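PDB 4IPA: putative curved DNA-binding protein from Chaetomium thermophilum var. thermophilum DSM 1495, which probably acts in ribosome biogenesis as the Arx1 member of the methionine aminopeptidase-like M24 family, and may bind DNA. Local coordinates for residues 125-130 / 219-224; 153-158 / 365-370; 159-164 / 251-256; 229-234 / 243-248. One frame throughout, in Å; residues are numbered along the deposited sequence.

Contact 1 (125-130 / 219-224); sequences DGYGTI and LFDKNE
Gly126 and Asn223 hold the one direct hydrogen bond of this contact: Asn223 N donates to Gly126 O at 2.6 Å, in the carbonyl plane and on a lone pair. The same oxygen receives a CA-H contact from Lys222 CA at 3.3 Å, and a type II turn over Asp221–Glu224 presents both donors. Gly126, at a positive phi of 88°, brings its bare CA to 3.4 Å from Asn223 OD1.

Two waters extend the polar part. One accepts from Gly128 N and donates to Asp221 O; the other links Asp125 OD1 to Lys222 NZ, whose direct separation of 4.2 Å is beyond a salt bridge. Asp125 OD2 pairs instead with Lys28.

Packing contacts flank these bonds. The Lys222 chain, extended beyond CG, crosses the Tyr127 ring obliquely with CG 3.5 Å from Tyr127 CZ. Deeper in, the edge of the Phe220 ring faces Gly128 O (3.3 Å from Phe220 CD2), and Phe220 CZ meets Ile130 CD1.

One backbone bond and two waters thus link the hairpin of strands 115-124 and 127-136 to the turn after strand 210-220, while Lys222, Tyr127 and Phe220 bury most of the surface; the bridged charges would attract only weakly.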
loop_
_atom_site.group_PDB
_atom_site.type_symbol
_atom_site.label_atom_id
_atom_site.label_comp_id
_atom_site.label_asym_id
_atom_site.label_seq_id
_atom_site.Cartn_x
_atom_site.Cartn_y
_atom_site.Cartn_z
ATOM N N ASP A 125 0.616 -19.037 -2.506
ATOM C CA ASP A 125 0.087 -19.938 -1.484
ATOM C C ASP A 125 -0.509 -19.180 -0.311
ATOM O O ASP A 125 -0.387 -19.600 0.839
ATOM C CB ASP A 125 1.146 -20.934 -1.004
ATOM C CG ASP A 125 0.554 -22.047 -0.126
ATOM O OD1 ASP A 125 -0.592 -22.476 -0.376
ATOM O OD2 ASP A 125 1.241 -22.503 0.813
ATOM N N GLY A 126 -1.151 -18.054 -0.615
ATOM C CA GLY A 126 -1.856 -17.268 0.376
ATOM C C GLY A 126 -0.973 -16.256 1.071
ATOM O O GLY A 126 -1.420 -15.567 1.978
ATOM N N TYR A 127 0.284 -16.164 0.650
ATOM C CA TYR A 127 1.201 -15.181 1.224
ATOM C C TYR A 127 1.455 -14.048 0.228
ATOM O O TYR A 127 2.143 -14.221 -0.788
ATOM C CB TYR A 127 2.506 -15.848 1.703
ATOM C CG TYR A 127 2.230 -16.977 2.691
ATOM C CD1 TYR A 127 1.764 -16.702 3.971
ATOM C CD2 TYR A 127 2.382 -18.309 2.323
ATOM C CE1 TYR A 127 1.486 -17.716 4.873
ATOM C CE2 TYR A 127 2.102 -19.345 3.224
ATOM C CZ TYR A 127 1.656 -19.038 4.492
ATOM O OH TYR A 127 1.366 -20.043 5.390
ATOM N N GLY A 128 0.880 -12.887 0.527
ATOM C CA GLY A 128 0.912 -11.770 -0.396
ATOM C C GLY A 128 1.845 -10.639 -0.011
ATOM O O GLY A 128 2.090 -10.385 1.179
ATOM N N THR A 129 2.382 -9.971 -1.026
ATOM C CA THR A 129 3.146 -8.753 -0.821
ATOM C C THR A 129 2.453 -7.665 -1.613
ATOM O O THR A 129 2.193 -7.839 -2.798
ATOM C CB THR A 129 4.581 -8.881 -1.379
ATOM O OG1 THR A 129 4.500 -9.198 -2.772
ATOM C CG2 THR A 129 5.350 -9.993 -0.658
ATOM N N ILE A 130 2.148 -6.552 -0.964
ATOM C CA ILE A 130 1.597 -5.397 -1.656
ATOM C C ILE A 130 2.653 -4.286 -1.639
ATOM O O ILE A 130 3.320 -4.078 -0.620
ATOM C CB ILE A 130 0.272 -4.925 -1.001
ATOM C CG1 ILE A 130 -0.737 -6.078 -0.967
ATOM C CG2 ILE A 130 -0.321 -3.730 -1.759
ATOM C CD1 ILE A 130 -2.071 -5.727 -0.316
ATOM N N LEU A 219 -1.374 -6.192 9.638
ATOM C CA LEU A 219 -0.753 -7.489 9.747
ATOM C C LEU A 219 -1.203 -8.327 8.552
ATOM O O LEU A 219 -2.372 -8.315 8.193
ATOM C CB LEU A 219 -1.194 -8.158 11.052
ATOM C CG LEU A 219 -0.546 -9.497 11.405
ATOM C CD1 LEU A 219 0.942 -9.310 11.705
ATOM C CD2 LEU A 219 -1.255 -10.141 12.597
ATOM N N PHE A 220 -0.276 -9.029 7.917
ATOM C CA PHE A 220 -0.643 -10.008 6.893
ATOM C C PHE A 220 -0.566 -11.412 7.506
ATOM O O PHE A 220 0.155 -11.643 8.485
ATOM C CB PHE A 220 0.297 -9.966 5.676
ATOM C CG PHE A 220 0.181 -8.719 4.824
ATOM C CD1 PHE A 220 -0.684 -7.687 5.163
ATOM C CD2 PHE A 220 0.945 -8.594 3.668
ATOM C CE1 PHE A 220 -0.785 -6.540 4.372
ATOM C CE2 PHE A 220 0.848 -7.453 2.865
ATOM C CZ PHE A 220 -0.022 -6.419 3.221
ATOM N N ASP A 221 -1.304 -12.343 6.923
ATOM C CA ASP A 221 -1.135 -13.752 7.233
ATOM C C ASP A 221 -1.616 -14.564 6.037
ATOM O O ASP A 221 -1.979 -13.996 5.001
ATOM C CB ASP A 221 -1.888 -14.141 8.498
ATOM C CG ASP A 221 -1.296 -15.377 9.173
ATOM O OD1 ASP A 221 -0.415 -16.037 8.573
ATOM O OD2 ASP A 221 -1.718 -15.701 10.301
ATOM N N LYS A 222 -1.594 -15.886 6.161
ATOM C CA LYS A 222 -1.990 -16.732 5.050
ATOM C C LYS A 222 -3.391 -16.326 4.606
ATOM O O LYS A 222 -4.298 -16.260 5.427
ATOM C CB LYS A 222 -1.954 -18.218 5.431
ATOM C CG LYS A 222 -1.835 -19.113 4.216
ATOM C CD LYS A 222 -2.047 -20.587 4.526
ATOM C CE LYS A 222 -1.857 -21.408 3.258
ATOM N NZ LYS A 222 -2.587 -22.710 3.307
ATOM N N ASN A 223 -3.546 -16.033 3.316
ATOM C CA ASN A 223 -4.818 -15.587 2.771
ATOM C C ASN A 223 -5.367 -14.356 3.474
ATOM O O ASN A 223 -6.580 -14.178 3.542
ATOM C CB ASN A 223 -5.858 -16.707 2.871
ATOM C CG ASN A 223 -5.538 -17.872 1.974
ATOM O OD1 ASN A 223 -5.231 -17.699 0.783
ATOM N ND2 ASN A 223 -5.594 -19.077 2.535
ATOM N N GLU A 224 -4.502 -13.505 4.015
ATOM C CA GLU A 224 -5.017 -12.315 4.699
ATOM C C GLU A 224 -4.126 -11.084 4.536
ATOM O O GLU A 224 -2.945 -11.092 4.920
ATOM C CB GLU A 224 -5.254 -12.613 6.189
ATOM C CG GLU A 224 -5.833 -11.446 6.982
ATOM C CD GLU A 224 -7.253 -11.097 6.568
ATOM O OE1 GLU A 224 -8.195 -11.618 7.219
ATOM O OE2 GLU A 224 -7.429 -10.313 5.595
HETATM O O HOH W 1 -1.920 -24.476 1.349
HETATM O O HOH W 2 -0.613 -12.536 2.968
#

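Contact 2 (153-158 / 365-370); sequences LFLATY and WDLSKF
Asp366 OD1 is gripped twice in the turn that sets Trp365 and Leu367 against Phe154, Leu155 and Tyr158 of helix 148-167. Ser368 OG donates to it at 2.7 Å and Ser368 N at 3.1 Å, both from the same face of the carboxylate; the backbone bond makes this an Asx turn, leading into the short 3-10 segment 367-369.

Side chain to side chain, the contact is apolar and aromatic. Leu367 CD2 sits over the centre of the Tyr158 ring, 3.8 Å from its centroid and only 6° off the normal, a well-formed CH-pi contact. A chi1 of 178° sets Tyr158 CG, and with it the base of the ring, on the side of Leu367 and Trp365, and Trp365 CE3 comes 3.9 Å from Tyr158 CD2. Leu367 CD2 also reaches Leu155 CD2, whose isobutyl group slides past Phe370 in the opposite direction.

The Trp365 indole is met in two ways. Phe154 O lies in its plane at the edge, 3.2 Å from Trp365 CZ3, while Phe154 CD2 stands over a face, 3.5 Å from Trp365 CH2. The two rings are oblique, with planes at 51°. Phe370 CE1 closes in on Phe154 CB at 3.4 Å, completing a cluster of three aromatic residues. Trp365 NE1 donates to Asp133 OD1 of strand 127-136.

The aromatic cluster and the leucine contacts join the loop after strand 355-360 to helix 148-167, which packs on the sheet, consistent with the pita-bread fold of the M24 family.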
loop_
_atom_site.group_PDB
_atom_site.type_symbol
_atom_site.label_atom_id
_atom_site.label_comp_id
_atom_site.label_asym_id
_atom_site.label_seq_id
_atom_site.Cartn_x
_atom_site.Cartn_y
_atom_site.Cartn_z
ATOM N N LEU A 153 6.389 17.433 -0.321
ATOM C CA LEU A 153 5.411 16.356 -0.245
ATOM C C LEU A 153 6.096 14.983 -0.264
ATOM O O LEU A 153 5.812 14.125 0.569
ATOM C CB LEU A 153 4.430 16.461 -1.417
ATOM C CG LEU A 153 3.424 15.310 -1.543
ATOM C CD1 LEU A 153 2.529 15.271 -0.307
ATOM C CD2 LEU A 153 2.571 15.402 -2.825
ATOM N N PHE A 154 7.001 14.793 -1.220
ATOM C CA PHE A 154 7.755 13.559 -1.334
ATOM C C PHE A 154 8.641 13.272 -0.122
ATOM O O PHE A 154 8.672 12.149 0.370
ATOM C CB PHE A 154 8.624 13.574 -2.601
ATOM C CG PHE A 154 7.890 13.151 -3.842
ATOM C CD1 PHE A 154 7.030 14.025 -4.491
ATOM C CD2 PHE A 154 8.062 11.878 -4.359
ATOM C CE1 PHE A 154 6.365 13.641 -5.637
ATOM C CE2 PHE A 154 7.387 11.481 -5.505
ATOM C CZ PHE A 154 6.541 12.368 -6.144
ATOM N N LEU A 155 9.390 14.274 0.327
ATOM C CA LEU A 155 10.289 14.085 1.464
ATOM C C LEU A 155 9.536 13.788 2.763
ATOM O O LEU A 155 10.002 12.991 3.580
ATOM C CB LEU A 155 11.199 15.295 1.646
ATOM C CG LEU A 155 12.300 15.372 0.596
ATOM C CD1 LEU A 155 13.010 16.714 0.677
ATOM C CD2 LEU A 155 13.274 14.217 0.766
ATOM N N ALA A 156 8.382 14.429 2.956
ATOM C CA ALA A 156 7.556 14.145 4.121
ATOM C C ALA A 156 7.167 12.668 4.105
ATOM O O ALA A 156 7.213 11.984 5.125
ATOM C CB ALA A 156 6.312 15.011 4.120
ATOM N N THR A 157 6.786 12.181 2.933
ATOM C CA THR A 157 6.316 10.811 2.819
ATOM C C THR A 157 7.472 9.840 3.037
ATOM O O THR A 157 7.337 8.850 3.743
ATOM C CB THR A 157 5.669 10.553 1.459
ATOM O OG1 THR A 157 4.691 11.570 1.194
ATOM C CG2 THR A 157 4.989 9.195 1.464
ATOM N N TYR A 158 8.610 10.145 2.425
ATOM C CA TYR A 158 9.811 9.353 2.597
ATOM C C TYR A 158 10.187 9.242 4.078
ATOM O O TYR A 158 10.402 8.137 4.589
ATOM C CB TYR A 158 10.972 9.966 1.796
ATOM C CG TYR A 158 12.292 9.239 1.935
ATOM C CD1 TYR A 158 13.192 9.564 2.948
ATOM C CD2 TYR A 158 12.642 8.224 1.055
ATOM C CE1 TYR A 158 14.402 8.904 3.065
ATOM C CE2 TYR A 158 13.850 7.550 1.175
ATOM C CZ TYR A 158 14.724 7.893 2.178
ATOM O OH TYR A 158 15.924 7.217 2.286
ATOM N N TRP A 365 14.411 5.895 -3.060
ATOM C CA TRP A 365 14.441 7.178 -3.738
ATOM C C TRP A 365 15.815 7.818 -3.634
ATOM O O TRP A 365 16.437 7.818 -2.572
ATOM C CB TRP A 365 13.405 8.129 -3.146
ATOM C CG TRP A 365 12.000 7.757 -3.461
ATOM C CD1 TRP A 365 11.575 6.777 -4.318
ATOM C CD2 TRP A 365 10.819 8.356 -2.915
ATOM N NE1 TRP A 365 10.201 6.735 -4.334
ATOM C CE2 TRP A 365 9.714 7.695 -3.484
ATOM C CE3 TRP A 365 10.590 9.381 -1.999
ATOM C CZ2 TRP A 365 8.394 8.033 -3.166
ATOM C CZ3 TRP A 365 9.284 9.713 -1.684
ATOM C CH2 TRP A 365 8.204 9.038 -2.262
ATOM N N ASP A 366 16.281 8.364 -4.747
ATOM C CA ASP A 366 17.504 9.145 -4.748
ATOM C C ASP A 366 17.178 10.512 -4.151
ATOM O O ASP A 366 16.517 11.337 -4.792
ATOM C CB ASP A 366 18.013 9.287 -6.179
ATOM C CG ASP A 366 19.241 10.164 -6.280
ATOM O OD1 ASP A 366 19.871 10.452 -5.236
ATOM O OD2 ASP A 366 19.566 10.567 -7.414
ATOM N N LEU A 367 17.625 10.740 -2.920
ATOM C CA LEU A 367 17.308 11.966 -2.207
ATOM C C LEU A 367 17.999 13.166 -2.824
ATOM O O LEU A 367 17.574 14.297 -2.610
ATOM C CB LEU A 367 17.680 11.854 -0.730
ATOM C CG LEU A 367 16.904 10.803 0.057
ATOM C CD1 LEU A 367 17.465 10.640 1.467
ATOM C CD2 LEU A 367 15.414 11.139 0.101
ATOM N N SER A 368 19.060 12.926 -3.593
ATOM C CA SER A 368 19.786 14.030 -4.214
ATOM C C SER A 368 18.912 14.806 -5.197
ATOM O O SER A 368 19.215 15.955 -5.512
ATOM C CB SER A 368 21.059 13.548 -4.916
ATOM O OG SER A 368 20.764 12.817 -6.091
ATOM N N LYS A 369 17.828 14.181 -5.664
ATOM C CA LYS A 369 16.957 14.775 -6.683
ATOM C C LYS A 369 15.913 15.760 -6.120
ATOM O O LYS A 369 15.239 16.456 -6.890
ATOM C CB LYS A 369 16.250 13.677 -7.497
ATOM C CG LYS A 369 17.057 13.095 -8.676
ATOM C CD LYS A 369 16.732 11.594 -8.921
ATOM C CE LYS A 369 15.705 11.315 -10.053
ATOM N NZ LYS A 369 14.249 11.567 -9.732
ATOM N N PHE A 370 15.785 15.809 -4.794
ATOM C CA PHE A 370 14.784 16.654 -4.135
ATOM C C PHE A 370 15.390 17.996 -3.721
ATOM O O PHE A 370 16.445 18.034 -3.078
ATOM C CB PHE A 370 14.179 15.942 -2.912
ATOM C CG PHE A 370 13.463 14.674 -3.251
ATOM C CD1 PHE A 370 12.229 14.709 -3.870
ATOM C CD2 PHE A 370 14.034 13.444 -2.975
ATOM C CE1 PHE A 370 11.567 13.531 -4.215
ATOM C CE2 PHE A 370 13.378 12.266 -3.302
ATOM C CZ PHE A 370 12.139 12.311 -3.932
#

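Contact 3 (159-164 / 251-256); sequences YANEVL and WGVEVG
Ala160 meets Val255 at the start of the contact, CB to CB at 4.4 Å. The axes of 159-164 and 251-256 approach to 8.1 Å, and their directions differ by 144°, roughly antiparallel.

At Asn161 the apolar and polar parts divide. Its CB touches Val255 CG2 at 3.7 Å, the methyl that occupies the crowded position between backbone N and carbonyl carbon. A chi1 of -169° sets Asn161 CG anti to the backbone N, and Asn161 OD1 comes within 4.3 Å of Val253 CG1. A water donates to both Asn161 OD1 and Val253 O, at 2.7 Å each, and so bridges helix side chain to strand backbone.

Leu164, one turn after Ala160, supplies the main apolar contact. Its CD2 wedges between the two valines, 3.5 Å from Val253 CG1 and 3.5 Å from Val255 CG1; the first pair is tighter than usual van der Waals distance. The same methyl also touches Glu254 O, while Leu200 of helix 193-205 lies against the Leu164 side chain.

Val253 and Val255 point to the helix; the Glu254 CB points away, and its carboxylate forms a salt bridge with Arg344. The result is a buried helix-on-sheet interface made mainly of aliphatic groups, in which one water supplies the bridging polarity: it gives the Asn161 OD1 acceptor a donor and ties it to Val253 O.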
loop_
_atom_site.group_PDB
_atom_site.type_symbol
_atom_site.label_atom_id
_atom_site.label_comp_id
_atom_site.label_asym_id
_atom_site.label_seq_id
_atom_site.Cartn_x
_atom_site.Cartn_y
_atom_site.Cartn_z
ATOM N N TYR A 159 10.286 10.376 4.765
ATOM C CA TYR A 159 10.735 10.345 6.155
ATOM C C TYR A 159 9.679 9.813 7.087
ATOM O O TYR A 159 9.999 9.170 8.080
ATOM C CB TYR A 159 11.296 11.695 6.627
ATOM C CG TYR A 159 12.684 11.921 6.096
ATOM C CD1 TYR A 159 13.740 11.114 6.506
ATOM C CD2 TYR A 159 12.938 12.900 5.145
ATOM C CE1 TYR A 159 15.022 11.304 6.003
ATOM C CE2 TYR A 159 14.218 13.097 4.635
ATOM C CZ TYR A 159 15.254 12.295 5.065
ATOM O OH TYR A 159 16.529 12.484 4.559
ATOM N N ALA A 160 8.415 10.058 6.766
ATOM C CA ALA A 160 7.355 9.451 7.546
ATOM C C ALA A 160 7.540 7.925 7.519
ATOM O O ALA A 160 7.407 7.246 8.547
ATOM C CB ALA A 160 6.000 9.851 6.989
ATOM N N ASN A 161 7.870 7.395 6.341
ATOM C CA ASN A 161 8.048 5.956 6.160
ATOM C C ASN A 161 9.251 5.414 6.946
ATOM O O ASN A 161 9.153 4.385 7.625
ATOM C CB ASN A 161 8.165 5.608 4.675
ATOM C CG ASN A 161 8.086 4.119 4.415
ATOM O OD1 ASN A 161 7.219 3.435 4.953
ATOM N ND2 ASN A 161 9.007 3.600 3.595
ATOM N N GLU A 162 10.375 6.121 6.863
ATOM C CA GLU A 162 11.579 5.755 7.605
ATOM C C GLU A 162 11.350 5.779 9.115
ATOM O O GLU A 162 11.844 4.913 9.833
ATOM C CB GLU A 162 12.749 6.682 7.248
ATOM C CG GLU A 162 13.216 6.549 5.804
ATOM C CD GLU A 162 13.702 5.143 5.470
ATOM O OE1 GLU A 162 14.566 4.623 6.207
ATOM O OE2 GLU A 162 13.225 4.555 4.472
ATOM N N VAL A 163 10.616 6.777 9.592
ATOM C CA VAL A 163 10.279 6.859 11.004
ATOM C C VAL A 163 9.319 5.736 11.419
ATOM O O VAL A 163 9.580 5.031 12.389
ATOM C CB VAL A 163 9.697 8.233 11.387
ATOM C CG1 VAL A 163 9.220 8.233 12.857
ATOM C CG2 VAL A 163 10.742 9.304 11.163
ATOM N N LEU A 164 8.223 5.564 10.687
ATOM C CA LEU A 164 7.263 4.489 10.982
ATOM C C LEU A 164 7.930 3.110 11.079
ATOM O O LEU A 164 7.711 2.368 12.034
ATOM C CB LEU A 164 6.146 4.446 9.929
ATOM C CG LEU A 164 5.126 3.325 10.114
ATOM C CD1 LEU A 164 4.642 3.293 11.569
ATOM C CD2 LEU A 164 3.936 3.454 9.132
ATOM N N TRP A 251 3.979 -7.470 7.881
ATOM C CA TRP A 251 3.103 -6.309 7.781
ATOM C C TRP A 251 3.124 -5.636 6.407
ATOM O O TRP A 251 4.166 -5.544 5.748
ATOM C CB TRP A 251 3.514 -5.255 8.798
ATOM C CG TRP A 251 3.175 -5.553 10.202
ATOM C CD1 TRP A 251 3.821 -6.425 11.035
ATOM C CD2 TRP A 251 2.136 -4.944 10.978
ATOM N NE1 TRP A 251 3.231 -6.418 12.268
ATOM C CE2 TRP A 251 2.201 -5.507 12.271
ATOM C CE3 TRP A 251 1.161 -3.966 10.708
ATOM C CZ2 TRP A 251 1.327 -5.139 13.297
ATOM C CZ3 TRP A 251 0.293 -3.595 11.718
ATOM C CH2 TRP A 251 0.383 -4.184 13.007
ATOM N N GLY A 252 1.964 -5.131 5.999
ATOM C CA GLY A 252 1.891 -4.190 4.897
ATOM C C GLY A 252 1.935 -2.788 5.488
ATOM O O GLY A 252 0.949 -2.293 6.027
ATOM N N VAL A 253 3.095 -2.148 5.415
ATOM C CA VAL A 253 3.277 -0.865 6.063
ATOM C C VAL A 253 3.046 0.289 5.088
ATOM O O VAL A 253 3.755 0.403 4.070
ATOM C CB VAL A 253 4.698 -0.726 6.652
ATOM C CG1 VAL A 253 4.862 0.664 7.294
ATOM C CG2 VAL A 253 4.992 -1.857 7.668
ATOM N N GLU A 254 2.059 1.130 5.405
ATOM C CA GLU A 254 1.695 2.260 4.550
ATOM C C GLU A 254 1.815 3.604 5.248
ATOM O O GLU A 254 1.424 3.763 6.420
ATOM C CB GLU A 254 0.267 2.131 4.001
ATOM C CG GLU A 254 -0.053 3.216 2.958
ATOM C CD GLU A 254 -1.468 3.170 2.396
ATOM O OE1 GLU A 254 -2.125 2.116 2.482
ATOM O OE2 GLU A 254 -1.927 4.208 1.860
ATOM N N VAL A 255 2.360 4.570 4.513
ATOM C CA VAL A 255 2.281 5.977 4.899
ATOM C C VAL A 255 1.752 6.813 3.744
ATOM O O VAL A 255 1.994 6.489 2.573
ATOM C CB VAL A 255 3.644 6.558 5.321
ATOM C CG1 VAL A 255 4.163 5.837 6.559
ATOM C CG2 VAL A 255 4.653 6.497 4.165
ATOM N N GLY A 256 1.043 7.887 4.083
ATOM C CA GLY A 256 0.607 8.852 3.093
ATOM C C GLY A 256 0.651 10.300 3.574
ATOM O O GLY A 256 0.334 10.622 4.725
HETATM O O HOH W 3 5.887 1.879 3.220
#

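Contact 4 (229-234 / 243-248); sequences KKIILS and GVPEVG
Lys229 does most of the work against the loop 243-248, with Gly243 and Ile231 the next most buried residues. Its chain bends at chi3 (-63°), which turns CE toward Val244 O at 3.3 Å. The ammonium NZ then donates to that carbonyl at 2.8 Å, tilted 21° from the carbonyl plane. Glu246 OE1 offers a second, weaker partner, a salt bridge with Lys229 NZ at 3.3 Å. Glu246 CG, anti to the carbonyl carbon, is carried to 3.6 Å from the same nitrogen. The stronger charge partner of Lys229 is Asp249, whose OD2 also accepts from Glu246 N and from Trp251 NE1, tying lysine, loop backbone and indole together.

Gly243 packs against the base of that lysine, with its CA 4.1 Å from Lys229 CB. Its positive phi belongs to a region favourable to glycine. The Gly243 CA lies 4.6 Å from the Lys229 CA, and the touching parts of the two segments run in directions 102° apart.

Ile231 gives the apolar side: its CD1 reaches Pro245 CG at 4.2 Å. Trp251 of strand 250-258 packs on Ile231 and Pro245 as well as on Lys229.

The Glu246 bond is long and weak, and probably adds less than those to Val244 O and Asp249. Two carboxylates and a carbonyl around NZ would favour the charged form of Lys229, and together they probably fix the path of the loop.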
loop_
_atom_site.group_PDB
_atom_site.type_symbol
_atom_site.label_atom_id
_atom_site.label_comp_id
_atom_site.label_asym_id
_atom_site.label_seq_id
_atom_site.Cartn_x
_atom_site.Cartn_y
_atom_site.Cartn_z
ATOM N N LYS A 229 -3.966 -7.462 13.642
ATOM C CA LYS A 229 -3.362 -6.270 14.211
ATOM C C LYS A 229 -3.292 -5.196 13.132
ATOM O O LYS A 229 -3.130 -5.507 11.949
ATOM C CB LYS A 229 -1.970 -6.586 14.774
ATOM C CG LYS A 229 -1.965 -7.848 15.653
ATOM C CD LYS A 229 -0.654 -8.081 16.425
ATOM C CE LYS A 229 0.536 -8.310 15.531
ATOM N NZ LYS A 229 1.691 -8.864 16.315
ATOM N N LYS A 230 -3.420 -3.935 13.539
ATOM C CA LYS A 230 -3.296 -2.824 12.607
ATOM C C LYS A 230 -2.865 -1.535 13.314
ATOM O O LYS A 230 -3.193 -1.292 14.484
ATOM C CB LYS A 230 -4.610 -2.584 11.869
ATOM C CG LYS A 230 -5.655 -1.918 12.727
ATOM C CD LYS A 230 -7.045 -2.051 12.140
ATOM C CE LYS A 230 -8.097 -1.642 13.155
ATOM N NZ LYS A 230 -9.476 -1.848 12.608
ATOM N N ILE A 231 -2.122 -0.717 12.586
ATOM C CA ILE A 231 -1.754 0.601 13.066
ATOM C C ILE A 231 -2.484 1.643 12.237
ATOM O O ILE A 231 -2.358 1.663 11.020
ATOM C CB ILE A 231 -0.247 0.812 12.938
ATOM C CG1 ILE A 231 0.482 -0.176 13.861
ATOM C CG2 ILE A 231 0.118 2.253 13.276
ATOM C CD1 ILE A 231 1.993 -0.128 13.743
ATOM N N ILE A 232 -3.270 2.494 12.879
ATOM C CA ILE A 232 -3.977 3.520 12.137
ATOM C C ILE A 232 -3.408 4.900 12.441
ATOM O O ILE A 232 -3.545 5.380 13.561
ATOM C CB ILE A 232 -5.469 3.524 12.454
ATOM C CG1 ILE A 232 -6.059 2.125 12.271
ATOM C CG2 ILE A 232 -6.190 4.574 11.583
ATOM C CD1 ILE A 232 -7.566 2.059 12.483
ATOM N N LEU A 233 -2.777 5.535 11.449
ATOM C CA LEU A 233 -2.204 6.879 11.635
ATOM C C LEU A 233 -3.277 7.979 11.688
ATOM O O LEU A 233 -4.289 7.903 10.977
ATOM C CB LEU A 233 -1.234 7.204 10.508
ATOM C CG LEU A 233 -0.072 6.257 10.298
ATOM C CD1 LEU A 233 0.713 6.731 9.103
ATOM C CD2 LEU A 233 0.816 6.159 11.563
ATOM N N SER A 234 -3.040 9.002 12.508
ATOM C CA SER A 234 -3.978 10.117 12.686
ATOM C C SER A 234 -5.413 9.663 12.593
ATOM O O SER A 234 -6.164 10.153 11.750
ATOM C CB SER A 234 -3.764 11.192 11.632
ATOM O OG SER A 234 -2.411 11.541 11.531
ATOM N N GLY A 243 -2.988 -3.401 18.415
ATOM C CA GLY A 243 -2.014 -4.455 18.232
ATOM C C GLY A 243 -0.624 -3.894 18.008
ATOM O O GLY A 243 -0.452 -2.777 17.516
ATOM N N VAL A 244 0.378 -4.684 18.363
ATOM C CA VAL A 244 1.755 -4.241 18.298
ATOM C C VAL A 244 2.562 -5.189 17.435
ATOM O O VAL A 244 2.330 -6.400 17.460
ATOM C CB VAL A 244 2.351 -4.202 19.710
ATOM C CG1 VAL A 244 3.854 -4.133 19.656
ATOM C CG2 VAL A 244 1.756 -3.028 20.491
ATOM N N PRO A 245 3.514 -4.648 16.665
ATOM C CA PRO A 245 4.357 -5.516 15.836
ATOM C C PRO A 245 5.248 -6.407 16.702
ATOM O O PRO A 245 5.804 -5.929 17.686
ATOM C CB PRO A 245 5.218 -4.524 15.046
ATOM C CG PRO A 245 4.515 -3.203 15.172
ATOM C CD PRO A 245 3.836 -3.222 16.490
ATOM N N GLU A 246 5.377 -7.673 16.319
ATOM C CA GLU A 246 6.157 -8.645 17.058
ATOM C C GLU A 246 7.034 -9.408 16.086
ATOM O O GLU A 246 6.672 -9.591 14.912
ATOM C CB GLU A 246 5.243 -9.651 17.770
ATOM C CG GLU A 246 4.305 -9.056 18.809
ATOM C CD GLU A 246 3.525 -10.133 19.562
ATOM O OE1 GLU A 246 2.395 -10.450 19.143
ATOM O OE2 GLU A 246 4.041 -10.673 20.569
ATOM N N VAL A 247 8.181 -9.867 16.579
ATOM C CA VAL A 247 9.021 -10.790 15.831
ATOM C C VAL A 247 8.137 -11.938 15.376
ATOM O O VAL A 247 7.308 -12.417 16.145
ATOM C CB VAL A 247 10.174 -11.323 16.710
ATOM C CG1 VAL A 247 10.813 -12.580 16.090
ATOM C CG2 VAL A 247 11.217 -10.229 16.945
ATOM N N GLY A 248 8.295 -12.368 14.127
ATOM C CA GLY A 248 7.404 -13.367 13.546
ATOM C C GLY A 248 6.322 -12.781 12.631
ATOM O O GLY A 248 5.717 -13.504 11.841
#

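Contact 3 is the buried one, aliphatic apart from a bridging water, whereas contact 4 is at the surface and charged; contacts 1 and 2 are partly buried, the first polar and water-linked, the second aromatic. Contacts 1, 3 and 4 share one sheet, using its strands 230-232, 210-220 and 250-258, in that order across it: Phe220 packs on Gly252, Leu219 bonds probably to Lys229, and Trp251 packs against Lys229 and Ile231. Contacts 2 and 3 instead share helix 148-167, contact 3 facing strand 250-258 and contact 2 the later loop. Contacts 1 and 2 lie on opposite sides of the chain's centre, their own centres about 29 Å apart.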